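Local coordinates for protein anaerobically-induced outer membrane porin OprE (Pseudomonas aeruginosa, PDB 4FRX) that probably acts as an outer membrane porin of the OprD family, a beta-barrel channel that lets small solutes cross the membrane, at residues A[179-190]-A[261-269]; A[301-312]-A[326-337]. One frame throughout, in Å; residues are numbered along the deposited sequence.

Interaction 1. Residues A[179-190]-A[261-269]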
loop_
_atom_site.group_PDB
_atom_site.type_symbol
_atom_site.label_atom_id
_atom_site.label_comp_id
_atom_site.label_asym_id
_atom_site.label_seq_id
_atom_site.Cartn_x
_atom_site.Cartn_y
_atom_site.Cartn_z
ATOM N N ILE A 179 13.236 4.236 4.325
ATOM C CA ILE A 179 12.173 5.234 4.282
ATOM C C ILE A 179 12.663 6.395 3.414
ATOM O O ILE A 179 13.864 6.487 3.139
ATOM C CB ILE A 179 11.807 5.753 5.701
ATOM C CG1 ILE A 179 12.957 6.556 6.309
ATOM C CG2 ILE A 179 11.400 4.592 6.639
ATOM C CD1 ILE A 179 12.648 7.106 7.698
ATOM N N ALA A 180 11.743 7.257 2.973
ATOM C CA ALA A 180 12.082 8.441 2.172
ATOM C C ALA A 180 13.053 9.323 2.938
ATOM O O ALA A 180 12.856 9.575 4.132
ATOM C CB ALA A 180 10.817 9.246 1.824
ATOM N N GLY A 181 14.095 9.783 2.249
ATOM C CA GLY A 181 15.128 10.587 2.871
ATOM C C GLY A 181 16.413 9.804 3.041
ATOM O O GLY A 181 17.499 10.362 3.002
ATOM N N ALA A 182 16.283 8.502 3.223
ATOM C CA ALA A 182 17.458 7.648 3.400
ATOM C C ALA A 182 17.509 6.563 2.345
ATOM O O ALA A 182 18.404 5.708 2.369
ATOM C CB ALA A 182 17.449 7.015 4.775
ATOM N N ASN A 183 16.541 6.577 1.432
ATOM C CA ASN A 183 16.350 5.438 0.541
ATOM C C ASN A 183 17.015 5.623 -0.825
ATOM O O ASN A 183 17.875 6.489 -0.985
ATOM C CB ASN A 183 14.861 5.086 0.411
ATOM C CG ASN A 183 14.052 6.185 -0.252
ATOM O OD1 ASN A 183 14.585 7.228 -0.634
ATOM N ND2 ASN A 183 12.748 5.952 -0.391
ATOM N N GLY A 184 16.617 4.818 -1.804
ATOM C CA GLY A 184 17.273 4.849 -3.100
ATOM C C GLY A 184 18.508 3.971 -3.095
ATOM O O GLY A 184 18.614 3.064 -2.268
ATOM N N SER A 185 19.451 4.232 -4.002
ATOM C CA SER A 185 20.625 3.363 -4.115
ATOM C C SER A 185 21.965 4.089 -4.075
ATOM O O SER A 185 22.998 3.490 -4.371
ATOM C CB SER A 185 20.546 2.523 -5.392
ATOM O OG SER A 185 19.479 1.607 -5.317
ATOM N N SER A 186 21.953 5.366 -3.712
ATOM C CA SER A 186 23.193 6.136 -3.620
ATOM C C SER A 186 24.077 5.581 -2.502
ATOM O O SER A 186 23.631 4.758 -1.701
ATOM C CB SER A 186 22.905 7.625 -3.395
ATOM O OG SER A 186 22.466 7.891 -2.072
ATOM N N ALA A 187 25.330 6.023 -2.457
ATOM C CA ALA A 187 26.251 5.578 -1.421
ATOM C C ALA A 187 25.813 6.093 -0.050
ATOM O O ALA A 187 26.112 5.487 0.977
ATOM C CB ALA A 187 27.673 6.046 -1.737
ATOM N N SER A 188 25.111 7.221 -0.044
ATOM C CA SER A 188 24.691 7.856 1.201
ATOM C C SER A 188 23.463 7.174 1.810
ATOM O O SER A 188 23.128 7.408 2.973
ATOM C CB SER A 188 24.389 9.340 0.963
ATOM O OG SER A 188 23.329 9.504 0.029
ATOM N N SER A 189 22.788 6.343 1.021
ATOM C CA SER A 189 21.561 5.699 1.485
ATOM C C SER A 189 21.824 4.779 2.670
ATOM O O SER A 189 22.921 4.238 2.834
ATOM C CB SER A 189 20.913 4.914 0.346
ATOM O OG SER A 189 21.771 3.874 -0.085
ATOM N N ARG A 190 20.808 4.614 3.507
ATOM C CA ARG A 190 20.908 3.717 4.647
ATOM C C ARG A 190 19.631 2.915 4.766
ATOM O O ARG A 190 18.558 3.353 4.345
ATOM C CB ARG A 190 21.163 4.492 5.941
ATOM C CG ARG A 190 22.509 5.202 5.988
ATOM C CD ARG A 190 23.669 4.214 6.073
ATOM N NE ARG A 190 24.958 4.886 6.250
ATOM C CZ ARG A 190 25.764 5.243 5.254
ATOM N NH1 ARG A 190 25.418 5.010 3.989
ATOM N NH2 ARG A 190 26.918 5.841 5.521
ATOM N N ALA A 261 23.779 12.016 11.405
ATOM C CA ALA A 261 24.989 12.388 10.687
ATOM C C ALA A 261 25.462 11.286 9.724
ATOM O O ALA A 261 26.045 11.583 8.678
ATOM C CB ALA A 261 26.105 12.746 11.682
ATOM N N ASP A 262 25.229 10.024 10.078
ATOM C CA ASP A 262 25.636 8.911 9.215
ATOM C C ASP A 262 24.536 8.523 8.220
ATOM O O ASP A 262 24.680 7.572 7.462
ATOM C CB ASP A 262 26.054 7.688 10.032
ATOM C CG ASP A 262 26.690 6.601 9.170
ATOM O OD1 ASP A 262 27.535 6.934 8.308
ATOM O OD2 ASP A 262 26.323 5.420 9.330
ATOM N N GLY A 263 23.437 9.264 8.217
ATOM C CA GLY A 263 22.443 9.064 7.187
ATOM C C GLY A 263 21.189 8.330 7.617
ATOM O O GLY A 263 20.360 8.004 6.773
ATOM N N TYR A 264 21.029 8.067 8.911
ATOM C CA TYR A 264 19.757 7.498 9.374
ATOM C C TYR A 264 18.735 8.612 9.577
ATOM O O TYR A 264 18.457 9.027 10.703
ATOM C CB TYR A 264 19.932 6.629 10.627
ATOM C CG TYR A 264 20.666 5.346 10.304
ATOM C CD1 TYR A 264 22.044 5.342 10.151
ATOM C CD2 TYR A 264 19.973 4.154 10.095
ATOM C CE1 TYR A 264 22.726 4.190 9.823
ATOM C CE2 TYR A 264 20.648 2.981 9.771
ATOM C CZ TYR A 264 22.030 3.013 9.641
ATOM O OH TYR A 264 22.733 1.878 9.323
ATOM N N VAL A 265 18.185 9.086 8.463
ATOM C CA VAL A 265 17.354 10.283 8.461
ATOM C C VAL A 265 16.074 10.112 7.654
ATOM O O VAL A 265 15.970 9.246 6.783
ATOM C CB VAL A 265 18.114 11.494 7.880
ATOM C CG1 VAL A 265 19.265 11.930 8.801
ATOM C CG2 VAL A 265 18.623 11.183 6.461
ATOM N N SER A 266 15.107 10.974 7.949
ATOM C CA SER A 266 13.848 11.015 7.226
ATOM C C SER A 266 13.750 12.357 6.531
ATOM O O SER A 266 14.224 13.371 7.053
ATOM C CB SER A 266 12.688 10.908 8.221
ATOM O OG SER A 266 11.466 11.318 7.628
ATOM N N SER A 267 13.111 12.379 5.370
ATOM C CA SER A 267 12.704 13.645 4.776
ATOM C C SER A 267 11.729 14.386 5.702
ATOM O O SER A 267 10.958 13.775 6.439
ATOM C CB SER A 267 12.037 13.411 3.412
ATOM O OG SER A 267 12.971 12.901 2.475
ATOM N N GLY A 268 11.792 15.707 5.662
ATOM C CA GLY A 268 10.935 16.568 6.452
ATOM C C GLY A 268 11.444 17.982 6.216
ATOM O O GLY A 268 12.109 18.237 5.214
ATOM N N TYR A 269 11.139 18.902 7.124
ATOM C CA TYR A 269 11.717 20.239 7.044
ATOM C C TYR A 269 12.124 20.696 8.437
ATOM O O TYR A 269 11.312 20.702 9.363
ATOM C CB TYR A 269 10.793 21.259 6.366
ATOM C CG TYR A 269 11.551 22.550 6.165
ATOM C CD1 TYR A 269 12.584 22.619 5.229
ATOM C CD2 TYR A 269 11.301 23.668 6.954
ATOM C CE1 TYR A 269 13.322 23.764 5.063
ATOM C CE2 TYR A 269 12.048 24.832 6.787
ATOM C CZ TYR A 269 13.061 24.859 5.843
ATOM O OH TYR A 269 13.825 25.993 5.647
HETATM O O HOH W 1 10.470 9.345 5.757
HETATM O O HOH W 2 25.021 8.674 4.880
#

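Interaction 2. Residues A[301-312]-A[326-337]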
loop_
_atom_site.group_PDB
_atom_site.type_symbol
_atom_site.label_atom_id
_atom_site.label_comp_id
_atom_site.label_asym_id
_atom_site.label_seq_id
_atom_site.Cartn_x
_atom_site.Cartn_y
_atom_site.Cartn_z
ATOM N N TYR A 301 -10.481 15.172 5.881
ATOM C CA TYR A 301 -9.443 16.123 6.236
ATOM C C TYR A 301 -8.335 15.375 6.935
ATOM O O TYR A 301 -8.587 14.432 7.674
ATOM C CB TYR A 301 -9.995 17.244 7.121
ATOM C CG TYR A 301 -9.189 18.514 7.011
ATOM C CD1 TYR A 301 -9.454 19.441 6.013
ATOM C CD2 TYR A 301 -8.139 18.772 7.883
ATOM C CE1 TYR A 301 -8.704 20.600 5.891
ATOM C CE2 TYR A 301 -7.393 19.939 7.772
ATOM C CZ TYR A 301 -7.678 20.842 6.776
ATOM O OH TYR A 301 -6.922 21.996 6.665
ATOM N N GLN A 302 -7.099 15.773 6.653
ATOM C CA GLN A 302 -5.935 15.169 7.271
ATOM C C GLN A 302 -4.957 16.260 7.700
ATOM O O GLN A 302 -4.692 17.175 6.944
ATOM C CB GLN A 302 -5.248 14.278 6.249
ATOM C CG GLN A 302 -3.980 13.617 6.751
ATOM C CD GLN A 302 -3.446 12.662 5.727
ATOM O OE1 GLN A 302 -3.902 11.525 5.635
ATOM N NE2 GLN A 302 -2.512 13.140 4.897
ATOM N N ILE A 303 -4.413 16.127 8.904
ATOM C CA ILE A 303 -3.465 17.088 9.432
ATOM C C ILE A 303 -2.162 16.385 9.811
ATOM O O ILE A 303 -2.181 15.435 10.585
ATOM C CB ILE A 303 -4.044 17.768 10.687
ATOM C CG1 ILE A 303 -5.335 18.512 10.326
ATOM C CG2 ILE A 303 -2.998 18.687 11.342
ATOM C CD1 ILE A 303 -6.096 19.016 11.542
ATOM N N LEU A 304 -1.038 16.856 9.267
ATOM C CA LEU A 304 0.281 16.359 9.652
ATOM C C LEU A 304 1.010 17.422 10.435
ATOM O O LEU A 304 1.194 18.531 9.940
ATOM C CB LEU A 304 1.132 16.064 8.418
ATOM C CG LEU A 304 0.541 15.111 7.391
ATOM C CD1 LEU A 304 1.652 14.629 6.451
ATOM C CD2 LEU A 304 -0.110 13.955 8.089
ATOM N N ASN A 305 1.453 17.081 11.639
ATOM C CA ASN A 305 2.249 18.008 12.458
ATOM C C ASN A 305 3.582 17.369 12.797
ATOM O O ASN A 305 3.704 16.135 12.787
ATOM C CB ASN A 305 1.505 18.363 13.749
ATOM C CG ASN A 305 0.347 19.318 13.516
ATOM O OD1 ASN A 305 0.422 20.201 12.666
ATOM N ND2 ASN A 305 -0.715 19.164 14.293
ATOM N N GLY A 306 4.582 18.197 13.094
ATOM C CA GLY A 306 5.929 17.706 13.356
ATOM C C GLY A 306 6.880 18.053 12.216
ATOM O O GLY A 306 6.449 18.438 11.121
ATOM N N ASP A 307 8.175 17.889 12.458
ATOM C CA ASP A 307 9.193 18.245 11.479
ATOM C C ASP A 307 9.435 17.219 10.371
ATOM O O ASP A 307 10.052 17.544 9.366
ATOM C CB ASP A 307 10.540 18.478 12.166
ATOM C CG ASP A 307 10.535 19.680 13.073
ATOM O OD1 ASP A 307 9.674 20.570 12.884
ATOM O OD2 ASP A 307 11.404 19.729 13.974
ATOM N N SER A 308 9.010 15.974 10.558
ATOM C CA SER A 308 9.304 14.966 9.534
ATOM C C SER A 308 8.066 14.659 8.710
ATOM O O SER A 308 6.933 14.867 9.171
ATOM C CB SER A 308 9.843 13.678 10.158
ATOM O OG SER A 308 8.776 12.820 10.545
ATOM N N ASP A 309 8.290 14.194 7.486
ATOM C CA ASP A 309 7.222 13.596 6.688
ATOM C C ASP A 309 6.644 12.415 7.444
ATOM O O ASP A 309 7.230 11.902 8.404
ATOM C CB ASP A 309 7.745 13.079 5.344
ATOM C CG ASP A 309 8.273 14.181 4.433
ATOM O OD1 ASP A 309 8.190 15.391 4.759
ATOM O OD2 ASP A 309 8.778 13.807 3.361
ATOM N N PHE A 310 5.475 11.980 7.021
ATOM C CA PHE A 310 4.918 10.765 7.573
ATOM C C PHE A 310 5.774 9.581 7.123
ATOM O O PHE A 310 5.975 9.406 5.928
ATOM C CB PHE A 310 3.514 10.573 7.037
ATOM C CG PHE A 310 2.897 9.274 7.459
ATOM C CD1 PHE A 310 2.441 9.098 8.758
ATOM C CD2 PHE A 310 2.761 8.229 6.549
ATOM C CE1 PHE A 310 1.856 7.904 9.153
ATOM C CE2 PHE A 310 2.181 7.037 6.926
ATOM C CZ PHE A 310 1.723 6.872 8.240
ATOM N N PRO A 311 6.289 8.771 8.072
ATOM C CA PRO A 311 7.169 7.658 7.681
ATOM C C PRO A 311 6.430 6.351 7.354
ATOM O O PRO A 311 5.447 5.981 8.008
ATOM C CB PRO A 311 8.048 7.466 8.925
ATOM C CG PRO A 311 7.091 7.756 10.064
ATOM C CD PRO A 311 6.203 8.908 9.536
ATOM N N PHE A 312 6.931 5.651 6.339
ATOM C CA PHE A 312 6.404 4.360 5.902
ATOM C C PHE A 312 7.490 3.655 5.075
ATOM O O PHE A 312 8.372 4.314 4.498
ATOM C CB PHE A 312 5.120 4.525 5.078
ATOM C CG PHE A 312 5.261 5.459 3.910
ATOM C CD1 PHE A 312 5.188 6.837 4.090
ATOM C CD2 PHE A 312 5.469 4.965 2.632
ATOM C CE1 PHE A 312 5.321 7.710 3.013
ATOM C CE2 PHE A 312 5.600 5.833 1.542
ATOM C CZ PHE A 312 5.516 7.205 1.735
ATOM N N ILE A 326 -5.463 8.502 4.148
ATOM C CA ILE A 326 -6.593 8.775 3.259
ATOM C C ILE A 326 -6.215 9.570 2.020
ATOM O O ILE A 326 -7.020 9.701 1.077
ATOM C CB ILE A 326 -7.785 9.459 3.990
ATOM C CG1 ILE A 326 -7.381 10.811 4.583
ATOM C CG2 ILE A 326 -8.361 8.524 5.055
ATOM C CD1 ILE A 326 -8.578 11.617 5.131
ATOM N N THR A 327 -4.982 10.066 2.018
ATOM C CA THR A 327 -4.445 10.868 0.928
ATOM C C THR A 327 -3.465 10.091 0.036
ATOM O O THR A 327 -2.840 10.671 -0.843
ATOM C CB THR A 327 -3.725 12.115 1.470
ATOM O OG1 THR A 327 -2.646 11.710 2.331
ATOM C CG2 THR A 327 -4.697 13.010 2.246
ATOM N N ASP A 328 -3.329 8.784 0.249
ATOM C CA ASP A 328 -2.448 7.996 -0.612
ATOM C C ASP A 328 -3.232 7.694 -1.877
ATOM O O ASP A 328 -4.100 6.833 -1.878
ATOM C CB ASP A 328 -1.980 6.703 0.067
ATOM C CG ASP A 328 -0.937 5.938 -0.765
ATOM O OD1 ASP A 328 -1.211 5.598 -1.934
ATOM O OD2 ASP A 328 0.164 5.662 -0.245
ATOM N N VAL A 329 -2.910 8.416 -2.946
ATOM C CA VAL A 329 -3.686 8.383 -4.183
ATOM C C VAL A 329 -2.784 8.005 -5.363
ATOM O O VAL A 329 -1.728 7.410 -5.166
ATOM C CB VAL A 329 -4.439 9.718 -4.417
ATOM C CG1 VAL A 329 -5.513 9.905 -3.341
ATOM C CG2 VAL A 329 -3.474 10.901 -4.361
ATOM N N GLN A 330 -3.200 8.320 -6.584
ATOM C CA GLN A 330 -2.548 7.713 -7.742
ATOM C C GLN A 330 -1.124 8.213 -7.927
ATOM O O GLN A 330 -0.219 7.437 -8.234
ATOM C CB GLN A 330 -3.380 7.915 -9.022
ATOM C CG GLN A 330 -2.759 7.272 -10.247
ATOM C CD GLN A 330 -3.607 7.425 -11.496
ATOM O OE1 GLN A 330 -4.810 7.683 -11.416
ATOM N NE2 GLN A 330 -2.977 7.262 -12.667
ATOM N N ILE A 331 -0.921 9.512 -7.742
ATOM C CA ILE A 331 0.416 10.076 -7.903
ATOM C C ILE A 331 0.992 10.466 -6.548
ATOM O O ILE A 331 2.010 9.910 -6.126
ATOM C CB ILE A 331 0.427 11.279 -8.865
ATOM C CG1 ILE A 331 0.038 10.829 -10.280
ATOM C CG2 ILE A 331 1.796 11.964 -8.862
ATOM C CD1 ILE A 331 -0.054 11.985 -11.302
ATOM N N GLY A 332 0.333 11.394 -5.861
ATOM C CA GLY A 332 0.866 11.928 -4.613
ATOM C C GLY A 332 0.413 11.154 -3.389
ATOM O O GLY A 332 -0.436 10.261 -3.491
ATOM N N LYS A 333 0.985 11.483 -2.230
ATOM C CA LYS A 333 0.527 10.904 -0.971
ATOM C C LYS A 333 0.198 11.975 0.072
ATOM O O LYS A 333 -0.292 11.656 1.156
ATOM C CB LYS A 333 1.556 9.913 -0.406
ATOM C CG LYS A 333 1.872 8.744 -1.340
ATOM C CD LYS A 333 2.867 7.777 -0.699
ATOM C CE LYS A 333 3.340 6.705 -1.699
ATOM N NZ LYS A 333 2.207 5.888 -2.227
ATOM N N PHE A 334 0.466 13.235 -0.266
ATOM C CA PHE A 334 0.216 14.382 0.629
ATOM C C PHE A 334 0.751 14.127 2.042
ATOM O O PHE A 334 0.095 14.423 3.033
ATOM C CB PHE A 334 -1.285 14.724 0.646
ATOM C CG PHE A 334 -1.810 15.118 -0.698
ATOM C CD1 PHE A 334 -1.996 14.157 -1.691
ATOM C CD2 PHE A 334 -2.073 16.443 -0.991
ATOM C CE1 PHE A 334 -2.446 14.510 -2.956
ATOM C CE2 PHE A 334 -2.530 16.809 -2.248
ATOM C CZ PHE A 334 -2.714 15.843 -3.238
ATOM N N GLN A 335 1.969 13.607 2.102
ATOM C CA GLN A 335 2.521 13.049 3.319
ATOM C C GLN A 335 3.645 13.905 3.883
ATOM O O GLN A 335 4.339 13.492 4.808
ATOM C CB GLN A 335 3.005 11.618 3.044
ATOM C CG GLN A 335 4.419 11.484 2.475
ATOM C CD GLN A 335 4.626 12.175 1.127
ATOM O OE1 GLN A 335 3.672 12.586 0.460
ATOM N NE2 GLN A 335 5.892 12.306 0.726
ATOM N N ARG A 336 3.797 15.113 3.345
ATOM C CA ARG A 336 4.944 15.961 3.658
ATOM C C ARG A 336 4.778 16.690 4.980
ATOM O O ARG A 336 3.668 17.024 5.372
ATOM C CB ARG A 336 5.155 16.997 2.551
ATOM C CG ARG A 336 5.224 16.403 1.136
ATOM C CD ARG A 336 5.217 17.533 0.113
ATOM N NE ARG A 336 4.681 17.119 -1.182
ATOM C CZ ARG A 336 5.414 16.616 -2.171
ATOM N NH1 ARG A 336 6.724 16.458 -2.019
ATOM N NH2 ARG A 336 4.836 16.271 -3.315
ATOM N N ALA A 337 5.894 16.942 5.655
ATOM C CA ALA A 337 5.897 17.676 6.924
ATOM C C ALA A 337 5.060 18.953 6.897
ATOM O O ALA A 337 5.275 19.816 6.051
ATOM C CB ALA A 337 7.331 18.022 7.329
HETATM O O HOH W 3 -5.052 9.490 6.929
HETATM O O HOH W 4 -1.733 15.932 4.624
HETATM O O HOH W 5 8.080 11.204 2.416
#

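Interaction 1. Residues A[179-190]-A[261-269]
Arg190 and Asp262 join two inter-strand loops of this OprD-family beta-barrel. Segment 179-190 lies in the loop between strands 174-176 and 195-203. Segment 261-269 leaves the short helix 257-261 through a Schellman motif at Gly263.

Arg190 NH2 forms a salt bridge with Asp262 OD1 at 3.1 Å. It meets that oxygen from above the carboxylate plane, and the guanidinium and carboxylate planes lie 62° apart. NE adds only a weak bond to OD2. NH1 turns back to its own loop and donates to the carbonyls of Ala187 and Ser189. These bonds fix the rotation of the guanidinium and tie it to the type I beta turn 186-189. Water 2 lies over one face of the guanidinium, toward its rim, and donates to both Ser188 O and Asp262 O.

The aliphatic part of Arg190 packs on Tyr264. Arg190 CB sits over one face of the Tyr264 ring, 4.0 Å from the centroid, in a CH-pi contact. The chain bends at chi2 (-69°), which carries CD past the CE1 side of the ring toward Asp262. Phe220 also meets the Tyr264 ring.

At the other end the backbones approach closely at Gly181 and Ser267. Ser267 N donates to Ala180 O at 3.1 Å with an N-H...O angle of 167°. The same carbonyl takes a CA-H...O contact from Ser266 and a hydrogen from water 1, which also donates to Ser266 OG.

Van der Waals contacts accompany these bonds. Ile179 CD1 touches Ser266 CB beside the Ser267 N bond, and Val265 CG2 lies against the carbonyl oxygen of Gly181. Val265 O has no polar partner in the model and is buried by the contact. The methyl of Ala182 lies against it, Ala182 CB to Val265 O 3.3 Å.

Interaction 2. Residues A[301-312]-A[326-337]
The long loop that follows strand 295-305 folds back on the end of that strand, and Gln302 and Leu304 of the strand meet its returning half. Gln302 runs out extended, with CG anti to the backbone N (chi1 178°), and brings its amide to Thr327. Gln302 NE2 donates to Thr327 OG1 at 2.9 Å, with OG1 tilted from the amide plane. That hydroxyl donates in turn to Lys333 O. Two waters hold the amide as well: water 3 links OE1 to Ile326 N, and water 4 links NE2 to Phe334 O. Leu304 pushes CD1 against the backbone of Gln335 and Arg336, with Leu304 CD1 3.3 Å from Arg336 O.

In this OprD-family barrel the strand pairs with 280-292 and 340-349, and the loop 306-339 joins it to the latter. The loop closes on itself at Asp309. Ala337 N donates to Asp309 OD1 at 2.9 Å, from above the carboxylate plane. Phe310 N donates to Gln335 O at 2.9 Å, nearly along the C=O axis. Water 5 bridges Asp309 OD2 and Gln335 NE2. The Ala337 methyl packs against the carbonyl oxygens of Asp307 and Ser308, with Ala337 CB 3.4 Å from Asp307 O.

Phe312 meets Gln335 CG at its ring edge, while Phe312 CZ touches Lys333 CD at 3.6 Å. The Lys333 amine reaches on to Asp328 OD2 in a salt bridge and to Ser321 O.

In the fold
Interactions 1 and 2 follow one another along the chain, and they lie about 18 Å apart between centres. They meet directly through backbone between segments 261-269 and 301-312. Tyr269 N lies 2.8 Å from Asp307 O, and Ser267 O lies 2.9 Å from Asp309 N; both are probable hydrogen bonds. Gly268 CA also packs on Asp309 OD1 at 3.4 Å, so Asp309, part of interaction 2, also packs on segment 261-269 of interaction 1. From segment 179-190, Ile179 CG2 packs against Phe312 O at 3.7 Å. The three loops therefore touch one another pairwise. A bound C8E molecule lies about 11 Å from the Ile326 side chain in interaction 2.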